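Local coordinates for Rab5 protein, putative (Plasmodium falciparum, PDB 3CLV), which is a putative Rab5, a small Ras-family protein of the P-loop fold, and holds guanosine-5'-diphosphate in its pocket, at residues R115-A120 with S146-I151; N177-Q182 with Y196-E201; S6-V11 with C91-D96; T10-E15 with I97-G102; A120-D125 with T137-L142. All coordinates share one frame; numbering follows the deposited sequence. Where two conformers were deposited one is given.

In the fold
Interactions 1, 3 and 4 join neighbouring parallel strands of one sheet, and each is held by three backbone hydrogen bonds. Interactions 3 and 4 are successive parts of the same strand pair, 8-13 with 92-99, and share Thr10 and Val11. Interaction 3, at the start of that pair, is partly buried and carries waters and charged side chains. In interaction 4 all touching residues are buried, and it runs toward the bound guanosine-5'-diphosphate. Interactions 2 and 5 pack helices on the sheet through apolar side chains. Interactions 1 and 5 are buried; interaction 2, on the outermost strand 179-183, is partly buried. Interactions 1 and 5 share Ala120 and belong to one beta-alpha-beta unit.

Interaction 1: R115-A120 with S146-I151; sequences RGATCA and SNYIII
The ring of Tyr148 lies beside Ala117. Its CG sits beside the backbone N (chi1 -61°), and the CD1/CE1 side of the ring faces Ala117. Tyr148 CE1 is 3.8 Å from Ala117 CB, and CD1 is 3.2 Å from Ala117 O. The hydroxyl is held outside the two segments, by Ser145 OG and Tyr114 O. Beyond the ring the strands pair in parallel. Ile149 N donates to Thr118 O at 3.0 Å. Ala120 N then donates to Ile149 O, and Ile151 N to Ala120 O at 2.9 Å. One water donates to both Thr118 O and Asn147 O. Side chains alternate between the faces. Cys119 SG stands 4.3 Å from Ile149 CB on the face covered by helix 191-206. Ala120 CB is 4.3 Å from Ile150 CG1 on the face covered by helix 129-145. Arg115 makes a salt bridge to one conformer of Asp96 of the second subunit. Strands 119-125 and 149-155 form a beta-alpha-beta crossover through helix 129-145, as in the Ras fold.

Interaction 2: N177-Q182 with Y196-E201; sequences NLLFIQ and YMLAEE
Leu179, Ile181 and Met197 form the apolar seam between edge strand 179-183 and the C-terminal helix 191-206 of this Ras-type fold. Met197 reaches from the helix to the strand. Its sulphur is the touching atom toward Ile181, with SD 3.6 Å from Ile181 CD1, and the two side chains cross obliquely. A bend at chi3 (75°) sets Met197 CE 3.6 Å from Phe180 O. The same methyl is 4.2 Å from Leu179 CD2. The strand and helix segments run nearly antiparallel, at 163°, with axes 9.9 Å apart. This is helix-on-sheet packing in an alpha/beta sandwich. Leu179 carries the other half of the seam. Its CD1 branch lies 3.9 Å from Met197 O, and it also meets Leu198 CD2 and Glu201 CB, each at 4.2 Å. Leu198 also packs on Ile149 and Ile151 of the next strand, so the helix spans more than one strand. Phe180 leaves the strand on the side away from the helix, and its side chain touches Val169 and Gln170 of helix 166-175.

Interaction 3: S6-V11 with C91-D96; sequences SSYKTV and CNIKFD
Backbone hydrogen bonds tie Tyr8 and Thr10 to Lys94 and Asp96. Tyr8 N donates to Lys94 O at 2.9 Å, and Thr10 N donates to Asp96 O at 2.8 Å. Tyr8 O is gripped twice. Asp96 N reaches it at 3.0 Å and the hydroxyl of Thr10 also at 3.0 Å, from opposite faces of the carbonyl plane. Thr10 OG1 lies beside its backbone N (chi1 -61°), where it reaches both Tyr8 O and the edge of the Phe95 ring. These bonds join strands 8-13 and 92-99 in parallel, as two inner strands of the mixed sheet of a Ras-type fold. The short strand segments are turned by 45° to each other.

Apolar and ring contacts gather on the face of Tyr8 and Phe95, where helix 191-206 packs. Ile93 CG2 lies 3.8 Å from Tyr8 CD2, the two side chains crossing at a slant. Thr10 OG1 meets the Phe95 ring in its plane, at 3.4 Å from CD1. Phe195 adds an edge-to-face ring contact to Phe95.

Polar and charged groups lie on the face of Lys9 and Asp96. The extended Lys94 chain runs past Ser7, with CG 3.8 Å from Ser7 CB. A water accepts from Lys94 NZ and donates weakly to Ser6 O. In one of its two conformers Asp96 OD2 bonds to Trp98 NE1. Lys9 NZ is held by the carbonyl oxygens of Arg115 and Leu112 in the same chain.

Interaction 4: T10-E15 with I97-G102; sequences TVLLGE and IWDTAG
Thr10 accepts from Trp98 through its carbonyl, with Trp98 N to Thr10 O at 2.8 Å. The carbonyl also receives a CA-H...O contact from Ile97. Val11 comes next. Its CG2, anti to the backbone N, lies 3.8 Å from Thr100 CG2. Leu12 is bonded through both its N and its O. Its N donates to Trp98 O at 2.8 Å, and its O accepts from Thr100 N at 3.0 Å. On the face with Asp99, Leu12 CB packs 3.9 Å from Ile97 CG2. Leu13 CD1 touches the same Thr100 methyl, CG2, at 4.0 Å. That methyl therefore sits against both Val11 and Leu13. Thr100 OG1 is held by Glu104. At Gly14 the chain enters the loop that fits a P-loop pattern, and Glu15 touches guanosine-5'-diphosphate. On the other strand, Asp99 OD1 accepts from Ala101 N at 3.0 Å, an Asx turn where that strand ends. Helix 20-29 covers Leu12 and Asp99 through Lys20. Helix 110-114 covers Val11 and Trp98 through Tyr113. Strand 119-125 lies along the other edge of strand 8-13.

Interaction 5: A120-D125 with T137-L142; sequences AIVVFD and TWVNQL
Strand 120-125 and helix 137-142 run nearly antiparallel, at 167°, with their axes 9.7 Å apart. Ala120, Val122 and Leu142 carry most of the contact. Leu142 CD1 reaches between the two strand residues, 3.7 Å from Ala120 CB and 3.8 Å from Val122 CG2. Its other branch, CD2, is 4.0 Å from the same Ala120 methyl. Val122 and Leu142 meet tip to tip. Val122 CG1, anti to the backbone N (chi1 -171°), meets Trp138 CB at 4.4 Å. Val122 CG2, which meets Leu142, also lies 4.3 Å from Val139 CG2. The touching groups are all apolar and buried. Trp138 also packs on Leu13 of strand 8-13 through its CB, and its ring makes a cation-pi contact with Arg134. Ile121 and Val123 point away from the helix, and both touch Leu12. The helix thus packs on alternate residues of the strand. It joins the first strand and the helix of the beta-alpha-beta unit 119-125, 129-145, 149-155 of a Ras-type P-loop fold.

Interaction 1: R115-A120 with S146-I151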
# COMPACT_ATOMS: atom_id res chain seq x y z
N ARG A 115 -0.76 -5.95 -1.36
CA ARG A 115 -2.10 -5.52 -0.95
C ARG A 115 -2.60 -4.28 -1.68
O ARG A 115 -1.95 -3.23 -1.66
CB ARG A 115 -2.18 -5.29 0.56
CG ARG A 115 -3.61 -5.31 1.03
CD ARG A 115 -3.71 -5.31 2.51
NE ARG A 115 -5.10 -5.15 2.95
CZ ARG A 115 -5.91 -6.15 3.28
NH1 ARG A 115 -5.47 -7.41 3.26
NH2 ARG A 115 -7.14 -5.90 3.69
N GLY A 116 -3.74 -4.43 -2.35
CA GLY A 116 -4.35 -3.33 -3.09
C GLY A 116 -3.67 -3.02 -4.42
O GLY A 116 -3.98 -2.00 -5.04
N ALA A 117 -2.74 -3.86 -4.86
CA ALA A 117 -2.09 -3.65 -6.16
C ALA A 117 -3.04 -4.05 -7.28
O ALA A 117 -3.74 -5.07 -7.18
CB ALA A 117 -0.78 -4.42 -6.27
N THR A 118 -3.08 -3.24 -8.33
CA THR A 118 -3.84 -3.54 -9.56
C THR A 118 -3.00 -4.45 -10.44
O THR A 118 -3.51 -5.40 -11.03
CB THR A 118 -4.16 -2.24 -10.34
OG1 THR A 118 -4.98 -1.40 -9.53
CG2 THR A 118 -4.89 -2.54 -11.68
N CYS A 119 -1.71 -4.16 -10.52
CA CYS A 119 -0.81 -4.88 -11.41
C CYS A 119 0.36 -5.48 -10.67
O CYS A 119 0.81 -4.95 -9.65
CB CYS A 119 -0.23 -3.93 -12.47
SG CYS A 119 -1.46 -3.10 -13.46
N ALA A 120 0.86 -6.59 -11.19
CA ALA A 120 2.10 -7.17 -10.70
C ALA A 120 3.00 -7.42 -11.89
O ALA A 120 2.60 -8.09 -12.87
CB ALA A 120 1.84 -8.46 -9.91
N SER A 146 -5.05 -12.32 -4.87
CA SER A 146 -6.08 -11.39 -5.31
C SER A 146 -6.18 -11.37 -6.83
O SER A 146 -5.49 -12.12 -7.50
CB SER A 146 -5.78 -9.98 -4.75
OG SER A 146 -6.87 -9.10 -4.97
N ASN A 147 -7.05 -10.53 -7.38
CA ASN A 147 -7.11 -10.39 -8.83
C ASN A 147 -6.03 -9.38 -9.22
O ASN A 147 -6.10 -8.23 -8.85
CB ASN A 147 -8.52 -9.96 -9.31
CG ASN A 147 -8.97 -8.64 -8.68
OD1 ASN A 147 -8.96 -8.49 -7.46
ND2 ASN A 147 -9.38 -7.70 -9.51
N TYR A 148 -4.98 -9.85 -9.87
CA TYR A 148 -3.95 -8.94 -10.35
C TYR A 148 -3.91 -9.06 -11.85
O TYR A 148 -4.13 -10.15 -12.40
CB TYR A 148 -2.56 -9.30 -9.78
CG TYR A 148 -2.48 -9.22 -8.27
CD1 TYR A 148 -2.42 -7.99 -7.61
CD2 TYR A 148 -2.48 -10.39 -7.50
CE1 TYR A 148 -2.35 -7.92 -6.21
CE2 TYR A 148 -2.41 -10.34 -6.11
CZ TYR A 148 -2.35 -9.11 -5.47
OH TYR A 148 -2.30 -9.11 -4.12
N ILE A 149 -3.64 -7.95 -12.52
CA ILE A 149 -3.13 -8.02 -13.89
C ILE A 149 -1.64 -8.30 -13.79
O ILE A 149 -0.87 -7.46 -13.30
CB ILE A 149 -3.42 -6.71 -14.69
CG1 ILE A 149 -4.92 -6.45 -14.76
CG2 ILE A 149 -2.82 -6.83 -16.10
CD1 ILE A 149 -5.30 -5.01 -15.18
N ILE A 150 -1.23 -9.49 -14.22
CA ILE A 150 0.16 -9.95 -14.07
C ILE A 150 0.85 -9.97 -15.43
O ILE A 150 0.34 -10.53 -16.40
CB ILE A 150 0.25 -11.36 -13.44
CG1 ILE A 150 -0.43 -11.38 -12.06
CG2 ILE A 150 1.71 -11.82 -13.35
CD1 ILE A 150 -0.75 -12.80 -11.59
N ILE A 151 2.02 -9.33 -15.47
CA ILE A 151 2.92 -9.39 -16.61
C ILE A 151 4.24 -10.05 -16.21
O ILE A 151 4.91 -9.62 -15.25
CB ILE A 151 3.08 -8.02 -17.32
CG1 ILE A 151 3.92 -8.16 -18.60
CG2 ILE A 151 3.61 -6.91 -16.35
CD1 ILE A 151 3.55 -7.05 -19.63
O HOH W 1 -5.51 -6.33 -5.40
O HOH W 2 -6.35 -6.08 -10.90

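Interaction 2: N177-Q182 with Y196-E201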
# COMPACT_ATOMS: atom_id res chain seq x y z
N ASN A 177 -2.42 -17.55 -17.96
CA ASN A 177 -3.19 -16.36 -18.36
C ASN A 177 -2.50 -15.07 -17.92
O ASN A 177 -3.11 -14.19 -17.31
CB ASN A 177 -4.62 -16.44 -17.81
CG ASN A 177 -5.31 -17.75 -18.15
OD1 ASN A 177 -5.44 -18.63 -17.30
ND2 ASN A 177 -5.70 -17.91 -19.42
N LEU A 178 -1.22 -14.99 -18.23
CA LEU A 178 -0.39 -13.83 -17.91
C LEU A 178 -0.09 -13.11 -19.21
O LEU A 178 -0.04 -13.75 -20.28
CB LEU A 178 0.95 -14.30 -17.30
CG LEU A 178 0.95 -15.39 -16.23
CD1 LEU A 178 2.38 -15.73 -15.83
CD2 LEU A 178 0.13 -14.97 -15.02
N LEU A 179 0.07 -11.79 -19.11
CA LEU A 179 0.80 -11.04 -20.11
C LEU A 179 2.28 -11.45 -20.07
O LEU A 179 2.80 -11.90 -19.03
CB LEU A 179 0.66 -9.52 -19.88
CG LEU A 179 -0.77 -8.95 -19.92
CD1 LEU A 179 -0.77 -7.46 -19.57
CD2 LEU A 179 -1.37 -9.16 -21.31
N PHE A 180 2.93 -11.37 -21.22
CA PHE A 180 4.36 -11.72 -21.33
C PHE A 180 5.10 -10.74 -22.24
O PHE A 180 4.60 -10.34 -23.28
CB PHE A 180 4.53 -13.18 -21.79
CG PHE A 180 5.96 -13.58 -22.06
CD1 PHE A 180 6.81 -13.93 -21.01
CD2 PHE A 180 6.46 -13.61 -23.36
CE1 PHE A 180 8.15 -14.28 -21.25
CE2 PHE A 180 7.80 -13.96 -23.62
CZ PHE A 180 8.64 -14.31 -22.56
N ILE A 181 6.31 -10.35 -21.84
CA ILE A 181 7.13 -9.48 -22.67
C ILE A 181 8.63 -9.78 -22.45
O ILE A 181 9.03 -10.20 -21.36
CB ILE A 181 6.75 -7.98 -22.46
CG1 ILE A 181 7.42 -7.07 -23.51
CG2 ILE A 181 7.02 -7.53 -20.98
CD1 ILE A 181 6.70 -5.77 -23.73
N GLN A 182 9.42 -9.64 -23.50
CA GLN A 182 10.87 -9.81 -23.41
C GLN A 182 11.49 -8.43 -23.47
O GLN A 182 11.15 -7.64 -24.35
CB GLN A 182 11.38 -10.65 -24.58
CG GLN A 182 10.99 -12.12 -24.51
CD GLN A 182 11.60 -12.89 -25.66
OE1 GLN A 182 12.81 -13.05 -25.72
NE2 GLN A 182 10.76 -13.34 -26.59
N TYR A 196 2.76 -0.16 -21.45
CA TYR A 196 1.75 -0.01 -22.52
C TYR A 196 0.76 -1.16 -22.45
O TYR A 196 -0.46 -0.94 -22.49
CB TYR A 196 2.39 0.03 -23.92
CG TYR A 196 3.26 1.25 -24.21
CD1 TYR A 196 3.23 2.37 -23.39
CD2 TYR A 196 4.08 1.29 -25.33
CE1 TYR A 196 4.02 3.49 -23.65
CE2 TYR A 196 4.88 2.39 -25.61
CZ TYR A 196 4.85 3.48 -24.76
OH TYR A 196 5.63 4.59 -25.05
N MET A 197 1.30 -2.37 -22.33
CA MET A 197 0.52 -3.60 -22.24
C MET A 197 -0.38 -3.61 -21.00
O MET A 197 -1.58 -3.94 -21.09
CB MET A 197 1.45 -4.82 -22.25
CG MET A 197 2.13 -5.10 -23.62
SD MET A 197 3.16 -6.60 -23.60
CE MET A 197 1.93 -7.88 -23.63
N LEU A 198 0.20 -3.24 -19.85
CA LEU A 198 -0.56 -3.11 -18.61
C LEU A 198 -1.68 -2.09 -18.72
O LEU A 198 -2.80 -2.36 -18.30
CB LEU A 198 0.36 -2.73 -17.44
CG LEU A 198 1.28 -3.83 -16.90
CD1 LEU A 198 2.19 -3.28 -15.79
CD2 LEU A 198 0.45 -5.02 -16.40
N ALA A 199 -1.35 -0.91 -19.23
CA ALA A 199 -2.34 0.16 -19.39
C ALA A 199 -3.49 -0.27 -20.33
O ALA A 199 -4.67 -0.02 -20.02
CB ALA A 199 -1.66 1.45 -19.87
N GLU A 200 -3.16 -0.91 -21.45
CA GLU A 200 -4.19 -1.48 -22.35
C GLU A 200 -5.13 -2.43 -21.59
O GLU A 200 -6.35 -2.38 -21.72
CB GLU A 200 -3.54 -2.21 -23.54
CG GLU A 200 -2.81 -1.27 -24.51
CD GLU A 200 -1.86 -2.00 -25.47
OE1 GLU A 200 -1.50 -3.18 -25.24
OE2 GLU A 200 -1.45 -1.37 -26.47
N GLU A 201 -4.54 -3.31 -20.79
CA GLU A 201 -5.29 -4.25 -19.98
C GLU A 201 -6.15 -3.56 -18.88
O GLU A 201 -7.29 -3.96 -18.66
CB GLU A 201 -4.34 -5.28 -19.37
CG GLU A 201 -5.02 -6.55 -18.92
CD GLU A 201 -5.63 -7.36 -20.05
OE1 GLU A 201 -5.16 -7.30 -21.22
OE2 GLU A 201 -6.59 -8.09 -19.75

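Interaction 3: S6-V11 with C91-D96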
# COMPACT_ATOMS: atom_id res chain seq x y z
N SER A 6 -7.20 7.16 -9.69
CA SER A 6 -6.24 8.23 -10.01
C SER A 6 -4.82 7.69 -10.20
O SER A 6 -4.03 8.30 -10.92
CB SER A 6 -6.26 9.32 -8.93
OG SER A 6 -6.01 8.74 -7.66
N SER A 7 -4.49 6.59 -9.54
CA SER A 7 -3.32 5.78 -9.90
C SER A 7 -3.49 4.31 -9.54
O SER A 7 -4.33 3.94 -8.70
CB SER A 7 -2.01 6.35 -9.33
OG SER A 7 -1.88 6.09 -7.96
N TYR A 8 -2.68 3.48 -10.17
CA TYR A 8 -2.78 2.04 -10.05
C TYR A 8 -1.52 1.49 -9.41
O TYR A 8 -0.44 1.48 -10.03
CB TYR A 8 -3.05 1.42 -11.42
CG TYR A 8 -4.34 1.94 -12.04
CD1 TYR A 8 -5.55 1.34 -11.76
CD2 TYR A 8 -4.34 3.05 -12.90
CE1 TYR A 8 -6.74 1.80 -12.29
CE2 TYR A 8 -5.53 3.54 -13.44
CZ TYR A 8 -6.72 2.90 -13.13
OH TYR A 8 -7.92 3.34 -13.64
N LYS A 9 -1.66 1.05 -8.15
CA LYS A 9 -0.54 0.41 -7.46
C LYS A 9 -0.03 -0.78 -8.26
O LYS A 9 -0.82 -1.63 -8.70
CB LYS A 9 -0.91 -0.01 -6.03
CG LYS A 9 0.24 -0.69 -5.25
CD LYS A 9 -0.21 -1.00 -3.81
CE LYS A 9 0.92 -1.63 -3.00
NZ LYS A 9 0.44 -1.92 -1.60
N THR A 10 1.29 -0.81 -8.47
CA THR A 10 1.92 -1.84 -9.29
C THR A 10 3.13 -2.36 -8.55
O THR A 10 4.08 -1.62 -8.29
CB THR A 10 2.30 -1.25 -10.66
OG1 THR A 10 1.12 -0.80 -11.32
CG2 THR A 10 3.03 -2.26 -11.53
N VAL A 11 3.08 -3.65 -8.18
CA VAL A 11 4.22 -4.28 -7.52
C VAL A 11 5.22 -4.76 -8.57
O VAL A 11 4.88 -5.49 -9.52
CB VAL A 11 3.84 -5.41 -6.51
CG1 VAL A 11 3.00 -6.53 -7.16
CG2 VAL A 11 5.10 -6.01 -5.85
N CYS A 91 -8.27 6.94 -20.18
CA CYS A 91 -7.11 6.41 -20.88
C CYS A 91 -5.79 7.11 -20.55
O CYS A 91 -4.77 6.88 -21.21
CB CYS A 91 -7.34 6.48 -22.39
SG CYS A 91 -7.21 8.16 -23.01
N ASN A 92 -5.82 7.98 -19.54
CA ASN A 92 -4.59 8.50 -18.97
C ASN A 92 -4.30 7.68 -17.72
O ASN A 92 -4.90 7.89 -16.66
CB ASN A 92 -4.74 9.98 -18.64
CG ASN A 92 -3.40 10.64 -18.34
OD1 ASN A 92 -2.58 10.85 -19.24
ND2 ASN A 92 -3.19 10.99 -17.07
N ILE A 93 -3.38 6.73 -17.85
CA ILE A 93 -3.16 5.73 -16.81
C ILE A 93 -1.84 5.94 -16.07
O ILE A 93 -0.75 5.86 -16.65
CB ILE A 93 -3.29 4.30 -17.37
CG1 ILE A 93 -4.74 4.08 -17.80
CG2 ILE A 93 -2.84 3.24 -16.34
CD1 ILE A 93 -4.89 3.24 -19.03
N LYS A 94 -1.97 6.24 -14.77
CA LYS A 94 -0.82 6.52 -13.92
C LYS A 94 -0.48 5.31 -13.04
O LYS A 94 -1.33 4.80 -12.32
CB LYS A 94 -1.11 7.74 -13.07
CG LYS A 94 -0.02 8.08 -12.07
CD LYS A 94 -0.36 9.41 -11.43
CE LYS A 94 0.51 9.69 -10.23
NZ LYS A 94 0.28 11.10 -9.79
N PHE A 95 0.76 4.85 -13.15
CA PHE A 95 1.25 3.72 -12.37
C PHE A 95 1.98 4.20 -11.13
O PHE A 95 2.80 5.11 -11.24
CB PHE A 95 2.20 2.85 -13.22
CG PHE A 95 1.51 2.18 -14.38
CD1 PHE A 95 0.89 0.94 -14.21
CD2 PHE A 95 1.47 2.80 -15.63
CE1 PHE A 95 0.24 0.31 -15.28
CE2 PHE A 95 0.82 2.18 -16.71
CZ PHE A 95 0.20 0.92 -16.54
N ASP A 96 1.66 3.62 -9.97
CA ASP A 96 2.43 3.85 -8.76
C ASP A 96 3.24 2.57 -8.52
O ASP A 96 2.71 1.58 -8.01
CB ASP A 96 1.48 4.17 -7.59
CG ASP A 96 2.17 4.16 -6.23
OD1 ASP A 96 3.41 4.28 -6.14
OD2 ASP A 96 1.44 4.03 -5.22
O HOH W 3 -2.61 10.61 -9.02
O HOH W 4 -1.81 3.81 -6.07

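Interaction 4: T10-E15 with I97-G102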
# COMPACT_ATOMS: atom_id res chain seq x y z
N THR A 10 1.29 -0.81 -8.47
CA THR A 10 1.92 -1.84 -9.29
C THR A 10 3.13 -2.36 -8.55
O THR A 10 4.08 -1.62 -8.29
CB THR A 10 2.30 -1.25 -10.66
OG1 THR A 10 1.12 -0.80 -11.32
CG2 THR A 10 3.03 -2.26 -11.53
N VAL A 11 3.08 -3.65 -8.18
CA VAL A 11 4.22 -4.28 -7.52
C VAL A 11 5.22 -4.76 -8.57
O VAL A 11 4.88 -5.49 -9.52
CB VAL A 11 3.84 -5.41 -6.51
CG1 VAL A 11 3.00 -6.53 -7.16
CG2 VAL A 11 5.10 -6.01 -5.85
N LEU A 12 6.46 -4.33 -8.40
CA LEU A 12 7.54 -4.78 -9.25
C LEU A 12 8.37 -5.77 -8.44
O LEU A 12 9.03 -5.41 -7.47
CB LEU A 12 8.37 -3.58 -9.75
CG LEU A 12 9.65 -3.86 -10.53
CD1 LEU A 12 9.41 -4.70 -11.77
CD2 LEU A 12 10.27 -2.52 -10.92
N LEU A 13 8.30 -7.04 -8.86
CA LEU A 13 8.74 -8.16 -8.07
C LEU A 13 9.69 -9.04 -8.88
O LEU A 13 9.51 -9.19 -10.08
CB LEU A 13 7.50 -8.98 -7.65
CG LEU A 13 7.63 -10.33 -6.98
CD1 LEU A 13 8.13 -10.18 -5.54
CD2 LEU A 13 6.26 -11.02 -6.98
N GLY A 14 10.67 -9.63 -8.21
CA GLY A 14 11.61 -10.57 -8.86
C GLY A 14 12.81 -10.76 -7.96
O GLY A 14 13.02 -9.97 -7.03
N GLU A 15 13.59 -11.81 -8.22
CA GLU A 15 14.79 -12.11 -7.42
C GLU A 15 15.81 -10.96 -7.56
O GLU A 15 15.85 -10.30 -8.60
CB GLU A 15 15.38 -13.44 -7.90
CG GLU A 15 16.64 -13.88 -7.13
CD GLU A 15 17.10 -15.29 -7.47
OE1 GLU A 15 16.26 -16.13 -7.89
OE2 GLU A 15 18.31 -15.56 -7.29
N ILE A 97 4.52 2.60 -8.91
CA ILE A 97 5.36 1.40 -8.91
C ILE A 97 6.13 1.22 -7.61
O ILE A 97 6.91 2.09 -7.22
CB ILE A 97 6.35 1.42 -10.09
CG1 ILE A 97 5.57 1.67 -11.39
CG2 ILE A 97 7.10 0.10 -10.19
CD1 ILE A 97 6.40 2.36 -12.49
N TRP A 98 5.91 0.08 -6.97
CA TRP A 98 6.60 -0.29 -5.77
C TRP A 98 7.58 -1.40 -6.11
O TRP A 98 7.17 -2.54 -6.35
CB TRP A 98 5.61 -0.79 -4.70
CG TRP A 98 4.59 0.23 -4.19
CD1 TRP A 98 4.01 1.25 -4.88
CD2 TRP A 98 4.01 0.26 -2.88
NE1 TRP A 98 3.14 1.94 -4.08
CE2 TRP A 98 3.12 1.35 -2.84
CE3 TRP A 98 4.18 -0.52 -1.72
CZ2 TRP A 98 2.37 1.67 -1.71
CZ3 TRP A 98 3.45 -0.20 -0.60
CH2 TRP A 98 2.56 0.89 -0.59
N ASP A 99 8.88 -1.08 -6.08
CA ASP A 99 9.93 -2.07 -6.34
C ASP A 99 10.30 -2.76 -5.05
O ASP A 99 10.79 -2.12 -4.12
CB ASP A 99 11.16 -1.38 -6.96
CG ASP A 99 12.34 -2.32 -7.21
OD1 ASP A 99 12.19 -3.55 -7.07
OD2 ASP A 99 13.44 -1.79 -7.55
N THR A 100 10.05 -4.07 -4.98
CA THR A 100 10.33 -4.82 -3.74
C THR A 100 11.80 -4.65 -3.31
O THR A 100 12.09 -4.60 -2.12
CB THR A 100 9.95 -6.32 -3.85
OG1 THR A 100 10.61 -6.90 -4.98
CG2 THR A 100 8.43 -6.49 -4.03
N ALA A 101 12.69 -4.56 -4.30
CA ALA A 101 14.11 -4.16 -4.13
C ALA A 101 14.88 -4.88 -3.03
O ALA A 101 15.78 -4.29 -2.42
CB ALA A 101 14.23 -2.64 -3.90
N GLY A 102 14.53 -6.15 -2.80
CA GLY A 102 15.18 -6.96 -1.77
C GLY A 102 14.21 -7.46 -0.71
O GLY A 102 14.46 -8.50 -0.09

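Interaction 5: A120-D125 with T137-L142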
# COMPACT_ATOMS: atom_id res chain seq x y z
N ALA A 120 0.86 -6.59 -11.19
CA ALA A 120 2.10 -7.17 -10.70
C ALA A 120 3.00 -7.42 -11.89
O ALA A 120 2.60 -8.09 -12.87
CB ALA A 120 1.84 -8.46 -9.91
N ILE A 121 4.20 -6.86 -11.82
CA ILE A 121 5.25 -7.09 -12.80
C ILE A 121 6.25 -8.07 -12.20
O ILE A 121 6.98 -7.73 -11.25
CB ILE A 121 5.99 -5.78 -13.19
CG1 ILE A 121 5.02 -4.71 -13.68
CG2 ILE A 121 7.08 -6.05 -14.26
CD1 ILE A 121 5.69 -3.30 -13.82
N VAL A 122 6.28 -9.29 -12.74
CA VAL A 122 7.15 -10.34 -12.21
C VAL A 122 8.30 -10.56 -13.19
O VAL A 122 8.09 -11.04 -14.32
CB VAL A 122 6.40 -11.67 -11.93
CG1 VAL A 122 7.33 -12.63 -11.18
CG2 VAL A 122 5.15 -11.43 -11.10
N VAL A 123 9.50 -10.20 -12.77
CA VAL A 123 10.66 -10.12 -13.65
C VAL A 123 11.60 -11.30 -13.39
O VAL A 123 11.81 -11.68 -12.25
CB VAL A 123 11.44 -8.77 -13.42
CG1 VAL A 123 12.61 -8.63 -14.40
CG2 VAL A 123 10.49 -7.59 -13.52
N PHE A 124 12.16 -11.86 -14.45
CA PHE A 124 13.26 -12.82 -14.30
C PHE A 124 14.36 -12.47 -15.31
O PHE A 124 14.17 -11.60 -16.18
CB PHE A 124 12.77 -14.27 -14.41
CG PHE A 124 12.38 -14.69 -15.82
CD1 PHE A 124 11.10 -14.43 -16.31
CD2 PHE A 124 13.29 -15.35 -16.64
CE1 PHE A 124 10.74 -14.78 -17.61
CE2 PHE A 124 12.94 -15.71 -17.96
CZ PHE A 124 11.66 -15.43 -18.44
N ASP A 125 15.50 -13.13 -15.16
CA ASP A 125 16.69 -12.90 -15.98
C ASP A 125 16.81 -14.13 -16.87
O ASP A 125 16.90 -15.26 -16.37
CB ASP A 125 17.90 -12.73 -15.02
CG ASP A 125 19.25 -12.67 -15.73
OD1 ASP A 125 19.34 -12.81 -16.97
OD2 ASP A 125 20.26 -12.52 -14.98
N THR A 137 6.86 -19.35 -8.72
CA THR A 137 6.37 -19.42 -7.33
C THR A 137 5.60 -18.14 -6.97
O THR A 137 4.52 -18.20 -6.37
CB THR A 137 7.53 -19.65 -6.31
OG1 THR A 137 8.22 -20.87 -6.63
CG2 THR A 137 7.02 -19.73 -4.88
N TRP A 138 6.14 -16.99 -7.38
CA TRP A 138 5.45 -15.73 -7.09
C TRP A 138 4.13 -15.56 -7.84
O TRP A 138 3.16 -15.05 -7.27
CB TRP A 138 6.35 -14.52 -7.34
CG TRP A 138 7.32 -14.28 -6.21
CD1 TRP A 138 7.04 -14.25 -4.86
CD2 TRP A 138 8.71 -14.02 -6.34
NE1 TRP A 138 8.19 -14.02 -4.15
CE2 TRP A 138 9.24 -13.87 -5.03
CE3 TRP A 138 9.58 -13.92 -7.44
CZ2 TRP A 138 10.60 -13.60 -4.78
CZ3 TRP A 138 10.93 -13.66 -7.20
CH2 TRP A 138 11.43 -13.50 -5.88
N VAL A 139 4.11 -15.99 -9.10
CA VAL A 139 2.88 -15.94 -9.90
C VAL A 139 1.77 -16.76 -9.22
O VAL A 139 0.63 -16.29 -9.10
CB VAL A 139 3.12 -16.42 -11.35
CG1 VAL A 139 1.79 -16.72 -12.07
CG2 VAL A 139 3.99 -15.40 -12.15
N ASN A 140 2.11 -17.97 -8.78
CA ASN A 140 1.17 -18.83 -8.03
C ASN A 140 0.64 -18.19 -6.76
O ASN A 140 -0.56 -18.25 -6.49
CB ASN A 140 1.78 -20.22 -7.78
CG ASN A 140 1.93 -21.02 -9.06
OD1 ASN A 140 1.14 -20.88 -9.99
ND2 ASN A 140 2.95 -21.87 -9.12
N GLN A 141 1.51 -17.53 -6.00
CA GLN A 141 1.10 -16.80 -4.80
C GLN A 141 0.17 -15.65 -5.15
O GLN A 141 -0.83 -15.42 -4.47
CB GLN A 141 2.31 -16.21 -4.08
CG GLN A 141 3.12 -17.14 -3.24
CD GLN A 141 4.16 -16.40 -2.39
OE1 GLN A 141 4.57 -15.28 -2.71
NE2 GLN A 141 4.56 -17.02 -1.30
N LEU A 142 0.52 -14.90 -6.19
CA LEU A 142 -0.29 -13.75 -6.58
C LEU A 142 -1.69 -14.15 -7.07
O LEU A 142 -2.70 -13.51 -6.70
CB LEU A 142 0.42 -12.91 -7.64
CG LEU A 142 1.62 -12.05 -7.22
CD1 LEU A 142 2.49 -11.81 -8.45
CD2 LEU A 142 1.15 -10.73 -6.63